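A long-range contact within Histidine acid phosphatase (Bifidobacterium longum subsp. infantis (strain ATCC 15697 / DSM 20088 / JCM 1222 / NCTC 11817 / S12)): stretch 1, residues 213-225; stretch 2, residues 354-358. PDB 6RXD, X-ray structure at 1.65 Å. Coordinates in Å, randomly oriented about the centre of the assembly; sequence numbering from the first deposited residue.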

ATOM      1  N   ASN A 213      -1.768  -8.414 -20.541  1.00 18.86           N
ATOM      2  CA  ASN A 213      -0.448  -9.011 -20.727  1.00 19.63           C
ATOM      3  C   ASN A 213       0.228  -9.248 -19.381  1.00 21.44           C
ATOM      4  O   ASN A 213       0.878 -10.268 -19.182  1.00 18.89           O
ATOM      5  CB  ASN A 213       0.439  -8.157 -21.630  1.00 19.03           C
ATOM      6  CG  ASN A 213      -0.093  -8.065 -23.052  1.00 21.53           C
ATOM      7  OD1 ASN A 213      -1.018  -8.788 -23.418  1.00 23.26           O
ATOM      8  ND2 ASN A 213       0.481  -7.171 -23.847  1.00 25.72           N
ATOM      9  N   TYR A 214       0.041  -8.324 -18.442  1.00 18.99           N
ATOM     10  CA  TYR A 214       0.621  -8.499 -17.113  1.00 16.71           C
ATOM     11  C   TYR A 214       0.002  -9.679 -16.355  1.00 15.25           C
ATOM     12  O   TYR A 214       0.723 -10.497 -15.781  1.00 18.12           O
ATOM     13  CB  TYR A 214       0.513  -7.204 -16.291  1.00 12.30           C
ATOM     14  CG  TYR A 214       0.738  -7.422 -14.804  1.00 16.02           C
ATOM     15  CD1 TYR A 214       2.023  -7.487 -14.274  1.00 15.62           C
ATOM     16  CD2 TYR A 214      -0.339  -7.567 -13.935  1.00 13.96           C
ATOM     17  CE1 TYR A 214       2.231  -7.693 -12.903  1.00 12.78           C
ATOM     18  CE2 TYR A 214      -0.149  -7.789 -12.585  1.00 16.97           C
ATOM     19  CZ  TYR A 214       1.141  -7.851 -12.074  1.00 17.59           C
ATOM     20  OH  TYR A 214       1.320  -8.074 -10.730  1.00 15.17           O
ATOM     21  N   GLN A 215      -1.324  -9.774 -16.343  1.00 16.24           N
ATOM     22  CA  GLN A 215      -1.969 -10.889 -15.645  1.00 18.18           C
ATOM     23  C   GLN A 215      -1.575 -12.236 -16.255  1.00 21.99           C
ATOM     24  O   GLN A 215      -1.333 -13.203 -15.527  1.00 18.58           O
ATOM     25  CB  GLN A 215      -3.493 -10.718 -15.617  1.00 20.03           C
ATOM     26  CG  GLN A 215      -3.956  -9.559 -14.732  1.00 23.09           C
ATOM     27  CD  GLN A 215      -3.691  -9.800 -13.257  1.00 29.40           C
ATOM     28  OE1 GLN A 215      -3.584 -10.945 -12.816  1.00 32.08           O
ATOM     29  NE2 GLN A 215      -3.587  -8.721 -12.485  1.00 24.15           N
ATOM     30  N   ASN A 216      -1.503 -12.299 -17.583  1.00 20.54           N
ATOM     31  CA  ASN A 216      -1.043 -13.519 -18.249  1.00 22.38           C
ATOM     32  C   ASN A 216       0.416 -13.832 -17.927  1.00 21.65           C
ATOM     33  O   ASN A 216       0.786 -14.993 -17.723  1.00 20.62           O
ATOM     34  CB  ASN A 216      -1.258 -13.439 -19.765  1.00 22.34           C
ATOM     35  CG  ASN A 216      -2.720 -13.571 -20.150  1.00 27.13           C
ATOM     36  OD1 ASN A 216      -3.517 -14.143 -19.407  1.00 35.08           O
ATOM     37  ND2 ASN A 216      -3.079 -13.038 -21.314  1.00 28.92           N
ATOM     38  N   PHE A 217       1.235 -12.790 -17.852  1.00 19.17           N
ATOM     39  CA  PHE A 217       2.643 -12.969 -17.528  1.00 22.41           C
ATOM     40  C   PHE A 217       2.853 -13.612 -16.162  1.00 19.41           C
ATOM     41  O   PHE A 217       3.517 -14.648 -16.053  1.00 23.06           O
ATOM     42  CB  PHE A 217       3.384 -11.641 -17.582  1.00 23.96           C
ATOM     43  CG  PHE A 217       4.837 -11.758 -17.231  1.00 22.40           C
ATOM     44  CD1 PHE A 217       5.737 -12.302 -18.134  1.00 27.30           C
ATOM     45  CD2 PHE A 217       5.300 -11.334 -15.990  1.00 23.63           C
ATOM     46  CE1 PHE A 217       7.077 -12.420 -17.812  1.00 27.22           C
ATOM     47  CE2 PHE A 217       6.643 -11.446 -15.662  1.00 24.36           C
ATOM     48  CZ  PHE A 217       7.531 -11.988 -16.574  1.00 26.76           C
ATOM     49  N   VAL A 218       2.291 -13.007 -15.119  1.00 21.49           N
ATOM     50  CA  VAL A 218       2.511 -13.518 -13.769  1.00 18.51           C
ATOM     51  C   VAL A 218       1.869 -14.885 -13.544  1.00 21.97           C
ATOM     52  O   VAL A 218       2.397 -15.699 -12.786  1.00 21.80           O
ATOM     53  CB  VAL A 218       2.078 -12.523 -12.662  1.00 23.17           C
ATOM     54  CG1 VAL A 218       2.875 -11.239 -12.754  0.89 20.87           C
ATOM     55  CG2 VAL A 218       0.593 -12.240 -12.743  1.00 26.49           C
ATOM     56  N   ALA A 219       0.753 -15.150 -14.221  1.00 22.15           N
ATOM     57  CA  ALA A 219       0.072 -16.430 -14.063  1.00 21.78           C
ATOM     58  C   ALA A 219       0.905 -17.585 -14.606  1.00 22.23           C
ATOM     59  O   ALA A 219       0.851 -18.697 -14.075  1.00 26.15           O
ATOM     60  CB  ALA A 219      -1.300 -16.407 -14.734  1.00 21.82           C
ATOM     61  N   ASN A 220       1.676 -17.318 -15.657  1.00 20.69           N
ATOM     62  CA  ASN A 220       2.358 -18.379 -16.392  1.00 24.05           C
ATOM     63  C   ASN A 220       3.879 -18.343 -16.368  1.00 22.22           C
ATOM     64  O   ASN A 220       4.513 -19.170 -17.003  1.00 25.36           O
ATOM     65  CB  ASN A 220       1.900 -18.377 -17.854  1.00 25.58           C
ATOM     66  CG  ASN A 220       0.432 -18.659 -17.994  1.00 28.33           C
ATOM     67  OD1 ASN A 220      -0.096 -19.566 -17.354  1.00 30.99           O
ATOM     68  ND2 ASN A 220      -0.247 -17.863 -18.810  1.00 29.83           N
ATOM     69  N   ASP A 221       4.472 -17.394 -15.651  1.00 17.28           N
ATOM     70  CA  ASP A 221       5.929 -17.272 -15.676  1.00 22.13           C
ATOM     71  C   ASP A 221       6.611 -18.369 -14.856  1.00 21.71           C
ATOM     72  O   ASP A 221       6.314 -18.551 -13.674  1.00 19.23           O
ATOM     73  CB  ASP A 221       6.371 -15.892 -15.191  1.00 21.41           C
ATOM     74  CG  ASP A 221       7.871 -15.700 -15.297  1.00 21.04           C
ATOM     75  OD1 ASP A 221       8.361 -15.326 -16.390  1.00 25.01           O
ATOM     76  OD2 ASP A 221       8.560 -15.948 -14.290  1.00 19.85           O
ATOM     77  N   ALA A 222       7.535 -19.086 -15.494  1.00 20.02           N
ATOM     78  CA  ALA A 222       8.188 -20.238 -14.873  1.00 20.51           C
ATOM     79  C   ALA A 222       9.152 -19.842 -13.757  1.00 18.30           C
ATOM     80  O   ALA A 222       9.308 -20.577 -12.781  1.00 22.22           O
ATOM     81  CB  ALA A 222       8.911 -21.075 -15.930  1.00 21.85           C
ATOM     82  N   THR A 223       9.809 -18.693 -13.903  1.00 15.57           N
ATOM     83  CA  THR A 223      10.772 -18.261 -12.895  1.00 13.32           C
ATOM     84  C   THR A 223      10.061 -17.875 -11.613  1.00 14.50           C
ATOM     85  O   THR A 223      10.442 -18.317 -10.527  1.00 17.70           O
ATOM     86  CB  THR A 223      11.641 -17.102 -13.394  1.00 17.43           C
ATOM     87  OG1 THR A 223      12.332 -17.520 -14.575  1.00 21.28           O
ATOM     88  CG2 THR A 223      12.662 -16.706 -12.334  1.00 18.48           C
ATOM     89  N   ILE A 224       9.023 -17.051 -11.738  1.00 15.70           N
ATOM     90  CA  ILE A 224       8.221 -16.667 -10.575  1.00 12.61           C
ATOM     91  C   ILE A 224       7.638 -17.895  -9.878  1.00 15.05           C
ATOM     92  O   ILE A 224       7.689 -17.998  -8.653  1.00 16.73           O
ATOM     93  CB  ILE A 224       7.103 -15.664 -10.960  1.00 13.69           C
ATOM     94  CG1 ILE A 224       7.730 -14.329 -11.359  1.00 17.99           C
ATOM     95  CG2 ILE A 224       6.114 -15.474  -9.810  1.00 19.63           C
ATOM     96  CD1 ILE A 224       6.798 -13.354 -12.087  1.00 19.12           C
ATOM     97  N   ALA A 225       7.097 -18.828 -10.657  1.00 15.32           N
ATOM     98  CA  ALA A 225       6.504 -20.037 -10.102  1.00 21.71           C
ATOM     99  C   ALA A 225       7.545 -20.866  -9.353  1.00 17.99           C
ATOM    100  O   ALA A 225       7.282 -21.349  -8.251  1.00 20.28           O
ATOM    101  CB  ALA A 225       5.848 -20.867 -11.202  1.00 22.32           C
ATOM    102  N   PHE A 354       7.111  -9.068  -3.912  1.00  9.72           N
ATOM    103  CA  PHE A 354       8.306  -8.707  -4.657  1.00 10.94           C
ATOM    104  C   PHE A 354       8.315  -9.338  -6.045  1.00 11.28           C
ATOM    105  O   PHE A 354       8.591  -8.661  -7.039  1.00 11.72           O
ATOM    106  CB  PHE A 354       9.574  -9.118  -3.882  1.00 12.83           C
ATOM    107  CG  PHE A 354      10.835  -8.902  -4.653  1.00  9.73           C
ATOM    108  CD1 PHE A 354      11.485  -7.674  -4.612  1.00 11.07           C
ATOM    109  CD2 PHE A 354      11.356  -9.921  -5.448  1.00  9.09           C
ATOM    110  CE1 PHE A 354      12.636  -7.457  -5.349  1.00 10.63           C
ATOM    111  CE2 PHE A 354      12.517  -9.715  -6.192  1.00 12.92           C
ATOM    112  CZ  PHE A 354      13.154  -8.481  -6.144  1.00 12.43           C
ATOM    113  N   TYR A 355       8.034 -10.637  -6.106  1.00 10.71           N
ATOM    114  CA  TYR A 355       8.093 -11.367  -7.372  1.00  9.87           C
ATOM    115  C   TYR A 355       6.945 -11.075  -8.331  1.00  9.77           C
ATOM    116  O   TYR A 355       7.133 -11.120  -9.550  1.00 13.86           O
ATOM    117  CB  TYR A 355       8.178 -12.884  -7.124  1.00 13.81           C
ATOM    118  CG  TYR A 355       9.592 -13.383  -6.902  1.00 11.01           C
ATOM    119  CD1 TYR A 355      10.532 -13.329  -7.925  1.00 13.05           C
ATOM    120  CD2 TYR A 355       9.980 -13.907  -5.677  1.00 12.03           C
ATOM    121  CE1 TYR A 355      11.828 -13.785  -7.725  1.00 14.87           C
ATOM    122  CE2 TYR A 355      11.263 -14.366  -5.470  1.00 11.63           C
ATOM    123  CZ  TYR A 355      12.184 -14.293  -6.493  1.00 11.24           C
ATOM    124  OH  TYR A 355      13.457 -14.756  -6.295  1.00 12.81           O
ATOM    125  N   GLU A 356       5.763 -10.796  -7.790  1.00 11.73           N
ATOM    126  CA  GLU A 356       4.575 -10.651  -8.621  1.00 12.66           C
ATOM    127  C   GLU A 356       4.277  -9.201  -8.976  1.00 12.53           C
ATOM    128  O   GLU A 356       3.668  -8.918 -10.006  1.00 16.68           O
ATOM    129  CB  GLU A 356       3.361 -11.270  -7.915  1.00 17.71           C
ATOM    130  CG  GLU A 356       3.471 -12.768  -7.698  1.00 20.21           C
ATOM    131  CD  GLU A 356       2.353 -13.323  -6.833  1.00 33.70           C
ATOM    132  OE1 GLU A 356       1.304 -12.656  -6.686  1.00 32.77           O
ATOM    133  OE2 GLU A 356       2.525 -14.433  -6.293  1.00 33.32           O
ATOM    134  N   LYS A 357       4.716  -8.278  -8.118  1.00 12.00           N
ATOM    135  CA  LYS A 357       4.318  -6.873  -8.230  0.97 10.48           C
ATOM    136  C   LYS A 357       5.463  -5.862  -8.162  1.00 11.75           C
ATOM    137  O   LYS A 357       5.272  -4.688  -8.491  1.00 12.99           O
ATOM    138  CB  LYS A 357       3.293  -6.558  -7.127  0.93 10.83           C
ATOM    139  CG  LYS A 357       2.056  -7.463  -7.212  0.93 17.15           C
ATOM    140  CD  LYS A 357       1.167  -7.414  -5.972  0.84 19.45           C
ATOM    141  CE  LYS A 357      -0.020  -8.366  -6.122  1.00 25.84           C
ATOM    142  NZ  LYS A 357      -0.943  -8.324  -4.941  0.78 33.11           N
ATOM    143  N   GLY A 358       6.636  -6.311  -7.739  1.00 12.86           N
ATOM    144  CA  GLY A 358       7.766  -5.419  -7.547  1.00 12.34           C
ATOM    145  C   GLY A 358       8.819  -5.615  -8.622  1.00 12.47           C
ATOM    146  O   GLY A 358       8.499  -6.013  -9.742  1.00 14.56           O
TER

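Two helical segments far apart in sequence meet here over a modest area, about 262 Å² counting both sides. The first stretch supplies side chains from two successive helices, joined at Asp-221; the second comes from a helix that begins earlier in the chain, whose backbone carbonyl oxygens are met by Tyr-214, Val-218 and Ile-224.

The one hydrogen bond across the contact runs from Tyr-214 OH to Glu-356 O, at 2.6 Å. Tyr-214 points its CA-to-CB bond toward the other stretch, and its t rotamer (chi1 164°) with chi2 near 83° extends the ring outward, so that the hydroxyl at its tip reaches the partner backbone. The carbonyl lies at the edge of the ring, near its plane, where a phenol O-H, which prefers to lie in the ring plane, can reach it. Tyrosine suits this buried place because it combines a long, rigid, largely apolar body with a single polar group at its end. The same Tyr-214 OH packs against the aliphatic part of Lys-357, 3.6 Å from Lys-357 CG. Lys-357, with chi1 at m and the remaining chi angles all t, is fully extended: its methylene chain passes the tyrosine while its end leads away, and NZ finds a hydrogen bond elsewhere in the structure.

One turn further along the first helix, Val-218 also points toward the other stretch, and Val-218 CA is 6.2 Å from Glu-356 CA. A short, branched side chain fits so close a backbone approach. With chi1 at m, Val-218 CG1 lies 3.7 Å from Glu-356 O, so the oxygen that accepts from the tyrosine also has a methyl group beside it.

Ile-224 makes the other main apolar contact, from the second helix. Its CA-to-CB bond points sideways, yet 64 Å² of the residue is covered by the other stretch, the largest share of any residue here. The m, t conformation (chi1 -68°, chi2 166°) carries Ile-224 CD1 to 3.4 Å from Tyr-355 O, a close van der Waals approach, while Ile-224 CG2 lies 4.3 Å from Tyr-355 CB and 4.3 Å from Glu-356 CG. Isoleucine can thus use both arms of its beta-branch. Tyr-355 directs its CB toward this surface, but its hydroxyl is satisfied elsewhere in the structure. In Glu-356, the m, t conformation (chi1 -64°, chi2 172°) extends the chain from a sideways start, and its CG is the methylene that meets Ile-224, leaving the carboxylate without a partner across the contact.

Just before Ile-224 lies the junction between the two helices. Asp-221 leaves helical geometry (phi/psi -75/126) and occupies the N-cap of the second helix. Its t rotamer directs the carboxylate to the first turn of the helix that follows, where Asp-221 OD2 accepts a nearly linear hydrogen bond from Ile-224 N at 2.8 Å (173°). Aspartate is well suited to this role, being short enough to reach a backbone NH that has no helical carbonyl partner. The cap thereby ties the start of the helix to the residue that packs against Tyr-355.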